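Local coordinates for trans-isoprenyl diphosphate synthase (Caulobacter crescentus, PDB 3OYR) that joins isopentenyl diphosphate units to an allylic diphosphate to build a trans-polyprenyl chain, probably the octaprenyl diphosphate used for quinone side chains, at the interface of chains A and B. Residues are numbered along the deposited sequence; one frame, centred on the assembly and turned at random. Chains: chain A/B, Trans-isoprenyl diphosphate synthase.

Contacts 1 and 2 are two patches of one two-fold symmetric interface, their C-alpha centres about 22 Å apart. Both draw on the helices that start at residues 126 and 150, with the chains exchanged: contact 1 sets A:Leu131 against the 150-173 helix of chain B, whereas contact 2 sets the end of helix 150-172 of chain A against chain B. Residues Val132 and Val168 serve in both. By symmetry, each Val168 thus meets Leu131 of the partner as well as its Val50, Ile53 and Gln128. Homodimers are usual in this family, and contact 1 reaches the metal-binding motif of chain B.

Contact 1: the interface of chains A and B. Residues chain A 130-132; chain B 108, 164, 167-168, 171.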
loop_
_atom_site.group_PDB
_atom_site.type_symbol
_atom_site.label_atom_id
_atom_site.label_comp_id
_atom_site.label_asym_id
_atom_site.label_seq_id
_atom_site.Cartn_x
_atom_site.Cartn_y
_atom_site.Cartn_z
ATOM N N VAL A 130 4.541 -5.924 6.517
ATOM C CA VAL A 130 3.846 -5.625 5.262
ATOM C C VAL A 130 2.463 -5.003 5.538
ATOM O O VAL A 130 2.133 -3.920 5.045
ATOM C CB VAL A 130 3.723 -6.886 4.380
ATOM C CG1 VAL A 130 2.828 -6.629 3.134
ATOM C CG2 VAL A 130 5.110 -7.389 3.978
ATOM N N LEU A 131 1.682 -5.671 6.373
ATOM C CA LEU A 131 0.293 -5.286 6.557
ATOM C C LEU A 131 0.094 -4.046 7.432
ATOM O O LEU A 131 -0.807 -3.248 7.176
ATOM C CB LEU A 131 -0.505 -6.486 7.076
ATOM C CG LEU A 131 -0.409 -7.730 6.186
ATOM C CD1 LEU A 131 -0.871 -8.948 6.937
ATOM C CD2 LEU A 131 -1.200 -7.529 4.891
ATOM N N VAL A 132 0.924 -3.889 8.463
ATOM C CA VAL A 132 0.887 -2.678 9.281
ATOM C C VAL A 132 1.340 -1.480 8.432
ATOM O O VAL A 132 0.751 -0.391 8.515
ATOM C CB VAL A 132 1.699 -2.853 10.596
ATOM C CG1 VAL A 132 1.863 -1.538 11.348
ATOM C CG2 VAL A 132 1.021 -3.909 11.502
ATOM N N VAL B 108 2.410 -12.704 1.768
ATOM C CA VAL B 108 2.092 -13.010 3.158
ATOM C C VAL B 108 1.699 -14.490 3.315
ATOM O O VAL B 108 2.228 -15.202 4.176
ATOM C CB VAL B 108 0.999 -12.037 3.672
ATOM C CG1 VAL B 108 0.325 -12.555 4.947
ATOM C CG2 VAL B 108 1.616 -10.664 3.912
ATOM N N ALA B 164 -6.372 -3.752 5.278
ATOM C CA ALA B 164 -5.173 -4.056 6.060
ATOM C C ALA B 164 -5.509 -4.595 7.458
ATOM O O ALA B 164 -4.887 -5.559 7.925
ATOM C CB ALA B 164 -4.290 -2.847 6.155
ATOM N N GLU B 167 -6.702 -8.104 7.232
ATOM C CA GLU B 167 -5.592 -9.018 6.972
ATOM C C GLU B 167 -4.748 -9.267 8.219
ATOM O O GLU B 167 -4.277 -10.388 8.453
ATOM C CB GLU B 167 -4.709 -8.455 5.865
ATOM C CG GLU B 167 -5.342 -8.487 4.448
ATOM C CD GLU B 167 -5.062 -9.788 3.723
ATOM O OE1 GLU B 167 -5.614 -10.838 4.126
ATOM O OE2 GLU B 167 -4.287 -9.754 2.744
ATOM N N VAL B 168 -4.538 -8.214 9.008
ATOM C CA VAL B 168 -3.876 -8.359 10.288
ATOM C C VAL B 168 -4.713 -9.234 11.231
ATOM O O VAL B 168 -4.168 -10.135 11.873
ATOM C CB VAL B 168 -3.517 -6.982 10.906
ATOM C CG1 VAL B 168 -2.964 -7.128 12.299
ATOM C CG2 VAL B 168 -2.490 -6.303 10.072
ATOM N N LEU B 171 -4.280 -12.683 10.193
ATOM C CA LEU B 171 -2.937 -13.123 10.604
ATOM C C LEU B 171 -2.884 -13.512 12.088
ATOM O O LEU B 171 -2.315 -14.546 12.439
ATOM C CB LEU B 171 -1.875 -12.057 10.288
ATOM C CG LEU B 171 -0.397 -12.425 10.504
ATOM C CD1 LEU B 171 0.049 -13.570 9.590
ATOM C CD2 LEU B 171 0.501 -11.213 10.304
#
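A:Leu131 enters chain B as a knob into a hole, its isobutyl group lying over the surface of helix 150-173 in this all-helical trans-prenyl synthase dimer. It buries 98 Å², far more than any neighbour in the patch. The hole is framed by B:Ala164, B:Glu167, B:Val168 and B:Leu171, spaced as one face of a helix.

At the base of the knob, CB of A:Leu131 meets the CG2 methyl of B:Val168 at 3.6 Å. That methyl stands anti to the carbonyl carbon of B:Val168, while CG1 takes the place anti to the backbone N (chi1 174°) and leaves CG2 to make the contact. Farther out, the CD2 methyl of A:Leu131 touches CB of B:Glu167 at 3.8 Å, and CD1 lies against the same CB and the backbone O of B:Glu167, each 4.0 Å away. Both branches of the leucine therefore sit on the root of the glutamate, and the two side chains cross at about a right angle.

The glutamate chain is bent at chi2 (-89°), which brings its carboxylate past CD2 of A:Leu131, with OE2 4.4 Å from that methyl; the contact itself is made by the aliphatic part. Beyond the CD1 tip of A:Leu131, B:Leu171 presents its CD2 methyl at 4.3 Å from that CD1. At the other end of the hole, the CB methyl of B:Ala164 faces the backbone O of A:Leu131 at 3.7 Å.

B:Val108, from helix 87-109, adds a second wall, its CG2 lying 4.2 Å from CG of A:Leu131 and also facing CG1 of A:Val130. This valine belongs to the first aspartate-rich DDxxD motif, between the calcium-binding residues Asp105 and Asp109. A:Leu131 thus packs against a flank of the metal-binding segment, which may help to hold it in place.

Contact 2: the interface of chains A and B. Residues chain A 168-169, 172; chain B 50, 52-53, 128, 132.
The side-chain amide of B:Gln128 donates through NE2 to the backbone O of A:Val168 at 3.3 Å, a nearly straight bond (175° at H) that ties helix 126-147 of one prenyl synthase subunit to the last turn of helix 150-172 of the other. The donor lies in the carbonyl plane, on a lone pair of the oxygen, and the oxygen lies almost in the plane of the glutamine amide. The same oxygen also faces the backbone N of A:Met172, one turn on, at 3.0 Å.

A bend at chi2 (-68°) turns the glutamine head across A:Val168, so that OE1 rests against its CG1 methyl at 3.4 Å and near CG2. CG1 is the busier branch: it also meets CG1 of B:Val50 and CG1 of B:Ile53, both at 3.7 Å, and CG2 of B:Ile52. The valine is thereby lodged between the glutamine and the N-terminal turn of helix 52-61 with the loop before it.

B:Val50 places CG1 over the backbone of A:Leu169, between A:Val168 and the sulfur of A:Met172. With CG between backbone N and carbonyl carbon (chi1 62°), A:Met172 brings SD to 3.8 Å from CG1 of B:Val50. B:Ile52 runs antiparallel alongside this methionine, its CD1 reaching the methionine CB at 3.7 Å and its CG1 lying beside SD.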
loop_
_atom_site.group_PDB
_atom_site.type_symbol
_atom_site.label_atom_id
_atom_site.label_comp_id
_atom_site.label_asym_id
_atom_site.label_seq_id
_atom_site.Cartn_x
_atom_site.Cartn_y
_atom_site.Cartn_z
ATOM N N VAL A 168 12.133 0.752 -5.617
ATOM C CA VAL A 168 12.267 -0.313 -6.614
ATOM C C VAL A 168 13.602 -0.168 -7.379
ATOM O O VAL A 168 14.331 -1.153 -7.549
ATOM C CB VAL A 168 11.040 -0.374 -7.573
ATOM C CG1 VAL A 168 11.244 -1.404 -8.655
ATOM C CG2 VAL A 168 9.776 -0.737 -6.809
ATOM N N LEU A 169 13.932 1.057 -7.792
ATOM C CA LEU A 169 15.189 1.351 -8.504
ATOM C C LEU A 169 16.431 1.004 -7.675
ATOM O O LEU A 169 17.387 0.439 -8.191
ATOM C CB LEU A 169 15.235 2.830 -8.937
ATOM C CG LEU A 169 16.332 3.392 -9.867
ATOM C CD1 LEU A 169 16.509 2.611 -11.170
ATOM C CD2 LEU A 169 16.041 4.872 -10.193
ATOM N N MET A 172 16.844 -2.861 -7.666
ATOM C CA MET A 172 17.407 -3.373 -8.927
ATOM C C MET A 172 18.824 -2.849 -9.219
ATOM O O MET A 172 19.454 -3.286 -10.181
ATOM C CB MET A 172 16.462 -3.203 -10.138
ATOM C CG MET A 172 16.073 -1.778 -10.547
ATOM S SD MET A 172 14.847 -1.701 -11.906
ATOM C CE MET A 172 15.890 -1.666 -13.361
ATOM N N VAL B 50 11.331 3.029 -14.182
ATOM C CA VAL B 50 11.932 1.930 -13.426
ATOM C C VAL B 50 11.319 0.621 -13.953
ATOM O O VAL B 50 10.172 0.284 -13.637
ATOM C CB VAL B 50 11.684 2.116 -11.913
ATOM C CG1 VAL B 50 12.426 1.078 -11.120
ATOM C CG2 VAL B 50 12.095 3.511 -11.476
ATOM N N ILE B 52 11.343 -2.726 -13.797
ATOM C CA ILE B 52 10.772 -3.829 -13.003
ATOM C C ILE B 52 9.277 -3.591 -12.707
ATOM O O ILE B 52 8.464 -4.524 -12.770
ATOM C CB ILE B 52 11.583 -4.060 -11.687
ATOM C CG1 ILE B 52 12.820 -4.933 -11.965
ATOM C CG2 ILE B 52 10.721 -4.707 -10.585
ATOM C CD1 ILE B 52 13.542 -5.442 -10.703
ATOM N N ILE B 53 8.932 -2.330 -12.429
ATOM C CA ILE B 53 7.564 -1.951 -12.091
ATOM C C ILE B 53 6.515 -2.393 -13.140
ATOM O O ILE B 53 5.679 -3.225 -12.802
ATOM C CB ILE B 53 7.442 -0.457 -11.677
ATOM C CG1 ILE B 53 8.135 -0.209 -10.343
ATOM C CG2 ILE B 53 6.004 -0.069 -11.572
ATOM C CD1 ILE B 53 8.320 1.272 -10.014
ATOM N N GLN B 128 10.368 -6.854 -3.979
ATOM C CA GLN B 128 9.885 -6.184 -5.182
ATOM C C GLN B 128 8.370 -6.285 -5.365
ATOM O O GLN B 128 7.744 -5.301 -5.761
ATOM C CB GLN B 128 10.635 -6.628 -6.455
ATOM C CG GLN B 128 12.127 -6.185 -6.554
ATOM C CD GLN B 128 12.356 -4.668 -6.722
ATOM O OE1 GLN B 128 11.521 -3.847 -6.348
ATOM N NE2 GLN B 128 13.513 -4.304 -7.280
ATOM N N VAL B 132 6.193 -2.924 -5.593
ATOM C CA VAL B 132 5.332 -2.684 -6.761
ATOM C C VAL B 132 3.868 -2.544 -6.337
ATOM O O VAL B 132 3.137 -1.683 -6.850
ATOM C CB VAL B 132 5.524 -3.746 -7.872
ATOM C CG1 VAL B 132 4.500 -3.557 -9.014
ATOM C CG2 VAL B 132 6.961 -3.658 -8.440
#